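Local coordinates for ABC sugar transporter, periplasmic sugar binding protein (Legionella pneumophila subsp. pneumophila, PDB 3ROT) that probably binds a carbohydrate in the periplasm and delivers it to an ABC transporter for sugar uptake, at residues A[206-211]-A[231-236]; A[192-197]-A[201-206]; A[52-57]-A[73-78]. One frame throughout, in Å; residues are numbered along the deposited sequence.

Contact 1. Residues A[206-211]-A[231-236]; sequences MLLHPD and VSLIHK
L208 meets L233 and K236 where two neighbouring helices of one Rossmann-like lobe of the periplasmic binding protein fold come together at their C-terminal ends. Helices 197-208 and 228-235 follow successive strands of the parallel sheet, and strand 220-224 lies between them in the chain. The contact is small and apolar. The two leucines cross at a slant, with L208 CG 4.0 Å from L233 CD2. The CD2 methyl of L208 turns to the lysine. L208 CD2 lies 3.6 Å from K236 CD and 4.0 Å from K236 CE, so the aliphatic part of the lysine does the touching. The two side chains cross at about a right angle.

The torsions explain the reach of K236. Its chain runs extended through chi2 and chi3, then bends at chi4 (-60°), which turns the ammonium group aside.

Both helices are ending here. H209 is the first residue to leave helical backbone angles after helix 197-208, and K236 directly follows helix 228-235. L238, in the loop beyond, packs on both L208 and L233 and adds to the apolar patch. The second subunit lies close by: L208 touches P228 of that chain, and S232 packs on S232 of the same neighbour. On the lysine side, K236 N still bonds to S232 O, at 3.1 Å, in the last turn of helix 228-235.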
HETATM    1  N   MSE A 206       3.246  14.083  -1.823  1.00 25.50           N
HETATM    2  CA  MSE A 206       4.016  15.321  -1.969  1.00 27.18           C
HETATM    3  C   MSE A 206       3.137  16.440  -2.537  1.00 26.90           C
HETATM    4  O   MSE A 206       3.279  17.608  -2.156  1.00 25.16           O
HETATM    5  CB  MSE A 206       5.225  15.098  -2.886  1.00 29.36           C
HETATM    6  CG  MSE A 206       6.126  13.968  -2.447  1.00 31.35           C
HETATM    7 SE   MSE A 206       7.904  14.050  -3.262  1.00 38.76          SE
HETATM    8  CE  MSE A 206       7.412  13.644  -5.074  1.00 35.24           C
ATOM      9  N   LEU A 207       2.231  16.082  -3.448  1.00 25.71           N
ATOM     10  CA  LEU A 207       1.321  17.054  -4.050  1.00 24.86           C
ATOM     11  C   LEU A 207       0.362  17.615  -3.000  1.00 25.52           C
ATOM     12  O   LEU A 207      -0.129  18.735  -3.132  1.00 23.62           O
ATOM     13  CB  LEU A 207       0.503  16.408  -5.174  1.00 23.91           C
ATOM     14  CG  LEU A 207       1.261  15.850  -6.380  1.00 26.54           C
ATOM     15  CD1 LEU A 207       0.274  15.057  -7.240  1.00 25.64           C
ATOM     16  CD2 LEU A 207       1.917  16.984  -7.184  1.00 25.45           C
ATOM     17  N   LEU A 208       0.097  16.823  -1.965  1.00 25.38           N
ATOM     18  CA  LEU A 208      -0.806  17.230  -0.887  1.00 26.81           C
ATOM     19  C   LEU A 208      -0.089  18.059   0.191  1.00 27.02           C
ATOM     20  O   LEU A 208      -0.718  18.851   0.896  1.00 28.42           O
ATOM     21  CB  LEU A 208      -1.455  15.990  -0.247  1.00 27.53           C
ATOM     22  CG  LEU A 208      -2.534  15.229  -1.033  1.00 28.34           C
ATOM     23  CD1 LEU A 208      -2.825  13.887  -0.355  1.00 29.58           C
ATOM     24  CD2 LEU A 208      -3.802  16.069  -1.104  1.00 28.29           C
ATOM     25  N   HIS A 209       1.222  17.867   0.321  1.00 27.16           N
ATOM     26  CA  HIS A 209       2.019  18.612   1.299  1.00 28.97           C
ATOM     27  C   HIS A 209       3.317  19.032   0.631  1.00 26.86           C
ATOM     28  O   HIS A 209       4.398  18.582   0.993  1.00 26.82           O
ATOM     29  CB  HIS A 209       2.297  17.739   2.527  1.00 32.02           C
ATOM     30  CG  HIS A 209       1.055  17.352   3.268  1.00 37.43           C
ATOM     31  ND1 HIS A 209       0.310  16.238   2.945  1.00 40.04           N
ATOM     32  CD2 HIS A 209       0.393  17.966   4.277  1.00 38.71           C
ATOM     33  CE1 HIS A 209      -0.755  16.183   3.724  1.00 40.06           C
ATOM     34  NE2 HIS A 209      -0.730  17.218   4.540  1.00 39.33           N
ATOM     35  N   PRO A 210       3.215  19.918  -0.371  1.00 26.69           N
ATOM     36  CA  PRO A 210       4.407  20.377  -1.089  1.00 26.82           C
ATOM     37  C   PRO A 210       5.505  21.005  -0.237  1.00 26.90           C
ATOM     38  O   PRO A 210       6.681  20.785  -0.499  1.00 25.14           O
ATOM     39  CB  PRO A 210       3.833  21.315  -2.158  1.00 26.18           C
ATOM     40  CG  PRO A 210       2.558  21.833  -1.524  1.00 27.76           C
ATOM     41  CD  PRO A 210       2.000  20.620  -0.824  1.00 25.53           C
ATOM     42  N   ASP A 211       5.140  21.766   0.791  1.00 29.35           N
ATOM     43  CA  ASP A 211       6.160  22.376   1.642  1.00 31.43           C
ATOM     44  C   ASP A 211       6.927  21.309   2.429  1.00 30.68           C
ATOM     45  O   ASP A 211       8.153  21.370   2.527  1.00 30.72           O
ATOM     46  CB  ASP A 211       5.531  23.385   2.611  1.00 35.81           C
ATOM     47  CG  ASP A 211       4.797  24.504   1.892  1.00 42.38           C
ATOM     48  OD1 ASP A 211       5.325  25.007   0.872  1.00 41.13           O
ATOM     49  OD2 ASP A 211       3.695  24.885   2.351  1.00 45.92           O
ATOM     50  N   VAL A 231      -8.869   8.813  -7.002  1.00 21.93           N
ATOM     51  CA  VAL A 231     -10.129   9.539  -7.144  1.00 22.70           C
ATOM     52  C   VAL A 231     -10.107  10.799  -6.278  1.00 21.88           C
ATOM     53  O   VAL A 231     -10.584  11.859  -6.681  1.00 23.44           O
ATOM     54  CB  VAL A 231     -11.327   8.642  -6.733  1.00 23.62           C
ATOM     55  CG1 VAL A 231     -12.612   9.453  -6.689  1.00 23.88           C
ATOM     56  CG2 VAL A 231     -11.469   7.499  -7.728  1.00 24.05           C
ATOM     57  N   SER A 232      -9.541  10.683  -5.086  1.00 22.26           N
ATOM     58  CA  SER A 232      -9.468  11.830  -4.195  1.00 23.91           C
ATOM     59  C   SER A 232      -8.586  12.913  -4.798  1.00 25.72           C
ATOM     60  O   SER A 232      -8.930  14.092  -4.757  1.00 24.78           O
ATOM     61  CB  SER A 232      -8.912  11.423  -2.833  1.00 24.77           C
ATOM     62  OG  SER A 232      -8.883  12.542  -1.972  1.00 28.17           O
ATOM     63  N   LEU A 233      -7.447  12.511  -5.355  1.00 26.38           N
ATOM     64  CA  LEU A 233      -6.527  13.467  -5.957  1.00 25.91           C
ATOM     65  C   LEU A 233      -7.162  14.129  -7.172  1.00 27.18           C
ATOM     66  O   LEU A 233      -6.873  15.288  -7.475  1.00 29.61           O
ATOM     67  CB  LEU A 233      -5.216  12.771  -6.336  1.00 26.02           C
ATOM     68  CG  LEU A 233      -4.379  12.344  -5.122  1.00 25.29           C
ATOM     69  CD1 LEU A 233      -3.362  11.297  -5.543  1.00 24.65           C
ATOM     70  CD2 LEU A 233      -3.692  13.566  -4.497  1.00 23.70           C
ATOM     71  N   ILE A 234      -8.031  13.403  -7.869  1.00 27.70           N
ATOM     72  CA  ILE A 234      -8.710  13.976  -9.023  1.00 27.59           C
ATOM     73  C   ILE A 234      -9.652  15.096  -8.551  1.00 28.39           C
ATOM     74  O   ILE A 234      -9.674  16.188  -9.128  1.00 26.08           O
ATOM     75  CB  ILE A 234      -9.538  12.917  -9.792  1.00 26.06           C
ATOM     76  CG1 ILE A 234      -8.611  11.970 -10.560  1.00 26.14           C
ATOM     77  CG2 ILE A 234     -10.463  13.604 -10.771  1.00 25.35           C
ATOM     78  CD1 ILE A 234      -9.336  10.814 -11.226  1.00 26.02           C
ATOM     79  N   HIS A 235     -10.420  14.817  -7.501  1.00 28.18           N
ATOM     80  CA  HIS A 235     -11.357  15.789  -6.945  1.00 32.52           C
ATOM     81  C   HIS A 235     -10.650  17.046  -6.445  1.00 31.65           C
ATOM     82  O   HIS A 235     -11.224  18.132  -6.467  1.00 31.87           O
ATOM     83  CB  HIS A 235     -12.165  15.160  -5.798  1.00 36.92           C
ATOM     84  CG  HIS A 235     -13.085  14.060  -6.237  1.00 45.56           C
ATOM     85  ND1 HIS A 235     -13.865  13.341  -5.352  1.00 48.63           N
ATOM     86  CD2 HIS A 235     -13.346  13.548  -7.466  1.00 47.39           C
ATOM     87  CE1 HIS A 235     -14.562  12.436  -6.016  1.00 48.19           C
ATOM     88  NE2 HIS A 235     -14.267  12.540  -7.300  1.00 48.32           N
ATOM     89  N   LYS A 236      -9.405  16.900  -5.999  1.00 30.87           N
ATOM     90  CA  LYS A 236      -8.627  18.038  -5.506  1.00 32.76           C
ATOM     91  C   LYS A 236      -7.864  18.739  -6.631  1.00 32.83           C
ATOM     92  O   LYS A 236      -7.101  19.675  -6.385  1.00 32.15           O
ATOM     93  CB  LYS A 236      -7.626  17.580  -4.451  1.00 32.81           C
ATOM     94  CG  LYS A 236      -8.251  17.004  -3.200  1.00 35.68           C
ATOM     95  CD  LYS A 236      -7.188  16.514  -2.242  1.00 36.78           C
ATOM     96  CE  LYS A 236      -7.803  16.093  -0.925  1.00 39.60           C
ATOM     97  NZ  LYS A 236      -8.505  17.234  -0.279  1.00 40.08           N
TER

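Contact 2. Residues A[192-197]-A[201-206]; sequences IFCLTS and DPLGQM
This is a buried strand-to-helix contact within one beta-alpha unit of a Rossmann-like lobe. Strand 191-194 passes through a short turn into helix 197-208, which folds back over the sheet. L203 carries the packing. Its CD2 methyl sits 3.8 Å from I192 CG2 and 3.8 Å from C194 SG. I192 and C194 alternate with F193 along the strand, so both project to the helix while F193 points away. I192 and L203 reach toward each other tip to tip. L203 has CG anti to the backbone N (chi1 168°), which carries the methyl out to the strand.

The polar part lies at the start of the helix. D201 N donates to S197 O over 2.9 Å, an ordinary first-turn helix bond. D201 OD2 also stands 3.2 Å from S197 O, but both are acceptors and do not bond. D201 OD1 is satisfied by N229 ND2. T196 occupies the N-cap position, where its OG1 receives a bond from Q198 N.

The strand itself is held inside the parallel sheet. I192 and C194 bond through the backbone to strand 220-224, and F193 bonds to strand 132-137. Helix 172-185 lies alongside helix 197-208, with F183 against I192 and V175 against P202. On the reverse side of the sheet, I152 and L156 of helix 143-158 pack on F193.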
ATOM      1  N   ILE A 192       3.497  14.809 -15.583  1.00 23.33           N
ATOM      2  CA  ILE A 192       3.912  13.525 -15.047  1.00 20.91           C
ATOM      3  C   ILE A 192       2.883  12.454 -15.379  1.00 21.56           C
ATOM      4  O   ILE A 192       1.676  12.642 -15.190  1.00 20.85           O
ATOM      5  CB  ILE A 192       4.115  13.563 -13.521  1.00 22.86           C
ATOM      6  CG1 ILE A 192       5.238  14.550 -13.163  1.00 24.10           C
ATOM      7  CG2 ILE A 192       4.477  12.165 -13.016  1.00 21.90           C
ATOM      8  CD1 ILE A 192       5.541  14.650 -11.676  1.00 22.20           C
ATOM      9  N   PHE A 193       3.379  11.342 -15.906  1.00 20.06           N
ATOM     10  CA  PHE A 193       2.548  10.201 -16.259  1.00 22.51           C
ATOM     11  C   PHE A 193       2.913   9.058 -15.316  1.00 22.25           C
ATOM     12  O   PHE A 193       4.059   8.617 -15.306  1.00 26.42           O
ATOM     13  CB  PHE A 193       2.842   9.725 -17.686  1.00 21.92           C
ATOM     14  CG  PHE A 193       2.323  10.626 -18.765  1.00 22.84           C
ATOM     15  CD1 PHE A 193       1.038  10.448 -19.280  1.00 20.52           C
ATOM     16  CD2 PHE A 193       3.132  11.625 -19.300  1.00 22.44           C
ATOM     17  CE1 PHE A 193       0.568  11.249 -20.315  1.00 18.92           C
ATOM     18  CE2 PHE A 193       2.665  12.430 -20.339  1.00 21.64           C
ATOM     19  CZ  PHE A 193       1.381  12.238 -20.844  1.00 23.11           C
ATOM     20  N   CYS A 194       1.950   8.577 -14.536  1.00 22.77           N
ATOM     21  CA  CYS A 194       2.196   7.445 -13.635  1.00 20.72           C
ATOM     22  C   CYS A 194       1.613   6.210 -14.313  1.00 22.75           C
ATOM     23  O   CYS A 194       0.417   6.178 -14.617  1.00 22.78           O
ATOM     24  CB  CYS A 194       1.509   7.650 -12.294  1.00 22.30           C
ATOM     25  SG  CYS A 194       2.119   9.061 -11.361  1.00 24.85           S
ATOM     26  N   LEU A 195       2.452   5.202 -14.541  1.00 19.22           N
ATOM     27  CA  LEU A 195       2.009   3.986 -15.209  1.00 20.26           C
ATOM     28  C   LEU A 195       1.034   3.147 -14.385  1.00 20.78           C
ATOM     29  O   LEU A 195       0.280   2.361 -14.943  1.00 21.38           O
ATOM     30  CB  LEU A 195       3.221   3.154 -15.658  1.00 19.61           C
ATOM     31  CG  LEU A 195       4.104   3.887 -16.690  1.00 20.05           C
ATOM     32  CD1 LEU A 195       5.262   3.011 -17.133  1.00 21.77           C
ATOM     33  CD2 LEU A 195       3.258   4.282 -17.889  1.00 20.06           C
ATOM     34  N   THR A 196       1.057   3.308 -13.062  1.00 22.25           N
ATOM     35  CA  THR A 196       0.104   2.613 -12.180  1.00 23.26           C
ATOM     36  C   THR A 196      -0.054   3.455 -10.917  1.00 24.25           C
ATOM     37  O   THR A 196       0.694   4.418 -10.708  1.00 23.28           O
ATOM     38  CB  THR A 196       0.567   1.205 -11.743  1.00 22.18           C
ATOM     39  OG1 THR A 196       1.531   1.329 -10.695  1.00 23.61           O
ATOM     40  CG2 THR A 196       1.179   0.433 -12.904  1.00 24.48           C
ATOM     41  N   SER A 197      -1.009   3.090 -10.069  1.00 23.35           N
ATOM     42  CA  SER A 197      -1.233   3.834  -8.837  1.00 23.83           C
ATOM     43  C   SER A 197      -0.057   3.687  -7.865  1.00 23.39           C
ATOM     44  O   SER A 197       0.100   4.494  -6.946  1.00 24.89           O
ATOM     45  CB  SER A 197      -2.537   3.380  -8.176  1.00 26.26           C
ATOM     46  OG  SER A 197      -2.495   2.005  -7.859  1.00 31.09           O
ATOM     47  N   ASP A 201       0.611   7.068  -5.690  1.00 26.93           N
ATOM     48  CA  ASP A 201       0.453   7.279  -4.241  1.00 29.98           C
ATOM     49  C   ASP A 201       1.567   8.096  -3.586  1.00 27.89           C
ATOM     50  O   ASP A 201       1.305   9.148  -2.985  1.00 29.24           O
ATOM     51  CB  ASP A 201       0.325   5.953  -3.482  1.00 33.44           C
ATOM     52  CG  ASP A 201      -0.943   5.213  -3.810  1.00 39.60           C
ATOM     53  OD1 ASP A 201      -2.006   5.863  -3.942  1.00 41.82           O
ATOM     54  OD2 ASP A 201      -0.874   3.968  -3.918  1.00 46.67           O
ATOM     55  N   PRO A 202       2.823   7.613  -3.661  1.00 27.18           N
ATOM     56  CA  PRO A 202       3.898   8.393  -3.039  1.00 24.10           C
ATOM     57  C   PRO A 202       4.035   9.788  -3.653  1.00 22.70           C
ATOM     58  O   PRO A 202       4.394  10.741  -2.964  1.00 20.59           O
ATOM     59  CB  PRO A 202       5.132   7.508  -3.232  1.00 24.61           C
ATOM     60  CG  PRO A 202       4.796   6.679  -4.403  1.00 28.95           C
ATOM     61  CD  PRO A 202       3.346   6.349  -4.207  1.00 25.66           C
ATOM     62  N   LEU A 203       3.737   9.911  -4.944  1.00 21.60           N
ATOM     63  CA  LEU A 203       3.794  11.217  -5.592  1.00 22.66           C
ATOM     64  C   LEU A 203       2.659  12.094  -5.037  1.00 23.26           C
ATOM     65  O   LEU A 203       2.863  13.269  -4.712  1.00 22.13           O
ATOM     66  CB  LEU A 203       3.650  11.079  -7.106  1.00 21.98           C
ATOM     67  CG  LEU A 203       3.408  12.386  -7.871  1.00 24.75           C
ATOM     68  CD1 LEU A 203       4.537  13.366  -7.590  1.00 24.95           C
ATOM     69  CD2 LEU A 203       3.289  12.102  -9.373  1.00 25.40           C
ATOM     70  N   GLY A 204       1.469  11.511  -4.909  1.00 23.77           N
ATOM     71  CA  GLY A 204       0.331  12.259  -4.390  1.00 24.85           C
ATOM     72  C   GLY A 204       0.520  12.817  -2.983  1.00 24.60           C
ATOM     73  O   GLY A 204      -0.079  13.833  -2.612  1.00 24.01           O
ATOM     74  N   GLN A 205       1.339  12.153  -2.181  1.00 26.09           N
ATOM     75  CA  GLN A 205       1.569  12.626  -0.826  1.00 27.36           C
ATOM     76  C   GLN A 205       2.325  13.951  -0.872  1.00 26.08           C
ATOM     77  O   GLN A 205       2.065  14.845  -0.071  1.00 25.52           O
ATOM     78  CB  GLN A 205       2.341  11.583  -0.025  1.00 30.80           C
ATOM     79  CG  GLN A 205       2.421  11.894   1.451  1.00 37.16           C
ATOM     80  CD  GLN A 205       3.066  10.775   2.236  1.00 41.57           C
ATOM     81  OE1 GLN A 205       4.177  10.336   1.915  1.00 43.10           O
ATOM     82  NE2 GLN A 205       2.378  10.305   3.269  1.00 41.03           N
HETATM   83  N   MSE A 206       3.246  14.083  -1.823  1.00 25.50           N
HETATM   84  CA  MSE A 206       4.016  15.321  -1.969  1.00 27.18           C
HETATM   85  C   MSE A 206       3.137  16.440  -2.537  1.00 26.90           C
HETATM   86  O   MSE A 206       3.279  17.608  -2.156  1.00 25.16           O
HETATM   87  CB  MSE A 206       5.225  15.098  -2.886  1.00 29.36           C
HETATM   88  CG  MSE A 206       6.126  13.968  -2.447  1.00 31.35           C
HETATM   89 SE   MSE A 206       7.904  14.050  -3.262  1.00 38.76          SE
HETATM   90  CE  MSE A 206       7.412  13.644  -5.074  1.00 35.24           C
TER

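Contact 3. Residues A[52-57]-A[73-78]; sequences QFIESA and TAFSKS
I54 is the first residue of 52-57 to touch the segment 73-78, and it does so through two branches. Its CD1 methyl reaches the ring of F75, 3.5 Å from CD1 and 3.9 Å from CE1. The approach to the ring is oblique, and the two side chains cross at about a right angle. The second branch, CG2, lies 3.9 Å from S78 CB. The same isoleucine touches I9 of strand 5-9 and T67 of strand 64-67, so it fills the layer between sheet and helices. V47 and V51, earlier on helix 47-59, also pack on F75.

E55 follows with the polar contact. Its chain bends at chi2 (53°), which brings the carboxylate round to the second helix. S78 OG donates to E55 OE2 at 2.7 Å, meeting the oxygen from above the carboxylate plane, 41° out of it. The other oxygen, OE1, forms a salt bridge to R81 NH1, one turn further along helix 76-85.

In this Rossmann-like lobe, the arrangement joins helix 47-59 to the start of helix 76-85 and to the loop that leads into it, which carries F75. Strand 64-67 lies between the helices in sequence. The contact is apolar towards the sheet and polar at E55. The serine hydroxyl and the arginine take separate oxygens of one carboxylate. Such a pairing should limit its rotation and would be expected to stabilise its negative charge.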
ATOM      1  N   GLN A  52       5.205 -20.499  -9.586  1.00 37.75           N
ATOM      2  CA  GLN A  52       4.999 -21.627  -8.689  1.00 39.75           C
ATOM      3  C   GLN A  52       3.507 -21.762  -8.369  1.00 38.14           C
ATOM      4  O   GLN A  52       2.974 -22.871  -8.317  1.00 36.38           O
ATOM      5  CB  GLN A  52       5.814 -21.436  -7.409  1.00 43.22           C
ATOM      6  CG  GLN A  52       5.690 -22.586  -6.427  1.00 49.29           C
ATOM      7  CD  GLN A  52       5.802 -23.940  -7.103  1.00 52.67           C
ATOM      8  OE1 GLN A  52       6.720 -24.183  -7.894  1.00 55.52           O
ATOM      9  NE2 GLN A  52       4.870 -24.836  -6.789  1.00 53.94           N
ATOM     10  N   PHE A  53       2.833 -20.633  -8.159  1.00 38.03           N
ATOM     11  CA  PHE A  53       1.395 -20.654  -7.884  1.00 36.38           C
ATOM     12  C   PHE A  53       0.640 -21.370  -9.011  1.00 36.61           C
ATOM     13  O   PHE A  53      -0.189 -22.252  -8.766  1.00 37.20           O
ATOM     14  CB  PHE A  53       0.849 -19.231  -7.745  1.00 37.14           C
ATOM     15  CG  PHE A  53       1.114 -18.600  -6.406  1.00 38.27           C
ATOM     16  CD1 PHE A  53       0.798 -19.273  -5.230  1.00 39.21           C
ATOM     17  CD2 PHE A  53       1.639 -17.315  -6.323  1.00 39.62           C
ATOM     18  CE1 PHE A  53       0.998 -18.673  -3.987  1.00 39.24           C
ATOM     19  CE2 PHE A  53       1.843 -16.709  -5.089  1.00 40.24           C
ATOM     20  CZ  PHE A  53       1.520 -17.390  -3.917  1.00 39.85           C
ATOM     21  N   ILE A  54       0.924 -20.975 -10.251  1.00 35.57           N
ATOM     22  CA  ILE A  54       0.294 -21.565 -11.424  1.00 34.76           C
ATOM     23  C   ILE A  54       0.586 -23.057 -11.491  1.00 36.23           C
ATOM     24  O   ILE A  54      -0.284 -23.863 -11.812  1.00 33.97           O
ATOM     25  CB  ILE A  54       0.820 -20.910 -12.725  1.00 32.72           C
ATOM     26  CG1 ILE A  54       0.393 -19.443 -12.776  1.00 33.24           C
ATOM     27  CG2 ILE A  54       0.310 -21.669 -13.934  1.00 31.02           C
ATOM     28  CD1 ILE A  54       0.987 -18.666 -13.919  1.00 31.90           C
ATOM     29  N   GLU A  55       1.831 -23.407 -11.193  1.00 39.11           N
ATOM     30  CA  GLU A  55       2.284 -24.789 -11.219  1.00 41.99           C
ATOM     31  C   GLU A  55       1.532 -25.633 -10.183  1.00 42.24           C
ATOM     32  O   GLU A  55       1.027 -26.709 -10.497  1.00 41.29           O
ATOM     33  CB  GLU A  55       3.791 -24.823 -10.957  1.00 43.92           C
ATOM     34  CG  GLU A  55       4.591 -25.701 -11.908  1.00 50.14           C
ATOM     35  CD  GLU A  55       4.338 -25.382 -13.371  1.00 52.08           C
ATOM     36  OE1 GLU A  55       3.307 -25.828 -13.911  1.00 55.50           O
ATOM     37  OE2 GLU A  55       5.166 -24.680 -13.985  1.00 54.77           O
ATOM     38  N   SER A  56       1.451 -25.149  -8.949  1.00 42.59           N
ATOM     39  CA  SER A  56       0.746 -25.901  -7.921  1.00 44.81           C
ATOM     40  C   SER A  56      -0.749 -25.947  -8.217  1.00 44.85           C
ATOM     41  O   SER A  56      -1.422 -26.907  -7.862  1.00 45.16           O
ATOM     42  CB  SER A  56       1.002 -25.305  -6.529  1.00 46.17           C
ATOM     43  OG  SER A  56       0.682 -23.927  -6.475  1.00 49.96           O
ATOM     44  N   ALA A  57      -1.269 -24.917  -8.874  1.00 44.00           N
ATOM     45  CA  ALA A  57      -2.684 -24.896  -9.217  1.00 42.98           C
ATOM     46  C   ALA A  57      -2.969 -26.005 -10.226  1.00 43.27           C
ATOM     47  O   ALA A  57      -3.956 -26.731 -10.096  1.00 42.68           O
ATOM     48  CB  ALA A  57      -3.068 -23.541  -9.802  1.00 43.30           C
ATOM     49  N   THR A  73       8.531 -14.743 -21.263  1.00 31.98           N
ATOM     50  CA  THR A  73       9.268 -15.997 -21.087  1.00 32.78           C
ATOM     51  C   THR A  73       8.986 -16.814 -19.815  1.00 32.15           C
ATOM     52  O   THR A  73       8.924 -18.045 -19.856  1.00 29.98           O
ATOM     53  CB  THR A  73      10.797 -15.733 -21.139  1.00 34.24           C
ATOM     54  OG1 THR A  73      11.134 -14.677 -20.227  1.00 33.92           O
ATOM     55  CG2 THR A  73      11.222 -15.341 -22.540  1.00 35.36           C
ATOM     56  N   ALA A  74       8.830 -16.125 -18.691  1.00 30.59           N
ATOM     57  CA  ALA A  74       8.598 -16.772 -17.404  1.00 31.30           C
ATOM     58  C   ALA A  74       7.471 -17.799 -17.331  1.00 31.45           C
ATOM     59  O   ALA A  74       7.602 -18.814 -16.644  1.00 32.88           O
ATOM     60  CB  ALA A  74       8.374 -15.707 -16.338  1.00 32.19           C
ATOM     61  N   PHE A  75       6.376 -17.553 -18.038  1.00 29.94           N
ATOM     62  CA  PHE A  75       5.217 -18.443 -17.978  1.00 31.58           C
ATOM     63  C   PHE A  75       5.030 -19.494 -19.077  1.00 32.91           C
ATOM     64  O   PHE A  75       4.169 -20.372 -18.956  1.00 31.51           O
ATOM     65  CB  PHE A  75       3.965 -17.575 -17.878  1.00 31.33           C
ATOM     66  CG  PHE A  75       4.023 -16.586 -16.749  1.00 33.20           C
ATOM     67  CD1 PHE A  75       3.674 -16.969 -15.457  1.00 33.00           C
ATOM     68  CD2 PHE A  75       4.511 -15.300 -16.961  1.00 30.59           C
ATOM     69  CE1 PHE A  75       3.816 -16.087 -14.392  1.00 33.69           C
ATOM     70  CE2 PHE A  75       4.656 -14.412 -15.906  1.00 34.28           C
ATOM     71  CZ  PHE A  75       4.308 -14.806 -14.613  1.00 34.11           C
ATOM     72  N   SER A  76       5.838 -19.418 -20.129  1.00 32.56           N
ATOM     73  CA  SER A  76       5.734 -20.346 -21.257  1.00 32.95           C
ATOM     74  C   SER A  76       5.517 -21.811 -20.906  1.00 33.68           C
ATOM     75  O   SER A  76       4.529 -22.418 -21.313  1.00 33.84           O
ATOM     76  CB  SER A  76       6.972 -20.223 -22.138  1.00 32.48           C
ATOM     77  OG  SER A  76       7.148 -18.879 -22.541  1.00 33.98           O
ATOM     78  N   LYS A  77       6.450 -22.380 -20.156  1.00 36.60           N
ATOM     79  CA  LYS A  77       6.369 -23.785 -19.784  1.00 38.58           C
ATOM     80  C   LYS A  77       5.092 -24.114 -19.023  1.00 37.50           C
ATOM     81  O   LYS A  77       4.445 -25.122 -19.295  1.00 38.10           O
ATOM     82  CB  LYS A  77       7.580 -24.169 -18.939  1.00 41.68           C
ATOM     83  CG  LYS A  77       7.894 -25.647 -18.979  1.00 47.13           C
ATOM     84  CD  LYS A  77       9.276 -25.878 -19.572  1.00 51.08           C
ATOM     85  CE  LYS A  77       9.421 -25.195 -20.923  1.00 52.66           C
ATOM     86  NZ  LYS A  77      10.801 -25.338 -21.474  1.00 54.82           N
ATOM     87  N   SER A  78       4.739 -23.267 -18.066  1.00 35.40           N
ATOM     88  CA  SER A  78       3.537 -23.472 -17.266  1.00 35.63           C
ATOM     89  C   SER A  78       2.292 -23.427 -18.145  1.00 33.40           C
ATOM     90  O   SER A  78       1.389 -24.253 -18.001  1.00 32.01           O
ATOM     91  CB  SER A  78       3.438 -22.397 -16.184  1.00 37.60           C
ATOM     92  OG  SER A  78       4.606 -22.382 -15.379  1.00 42.47           O
TER

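How the contacts relate
The three contacts lie in the two lobes of a periplasmic binding protein. Contact 3 belongs to the lobe built on the six-stranded parallel sheet, while contacts 1 and 2 belong to the lobe with five strands. Contacts 1 and 2 share helix 197-208 and its residue M206, and their centres are 10 Å apart. They touch directly, with L233 CD1 4.0 Å from G204 CA. Contact 3 lies across the centre of the chain, its centre 40 Å from that of contact 1 and 31 Å from that of contact 2. In this family the sugar usually binds in the cleft between the lobes.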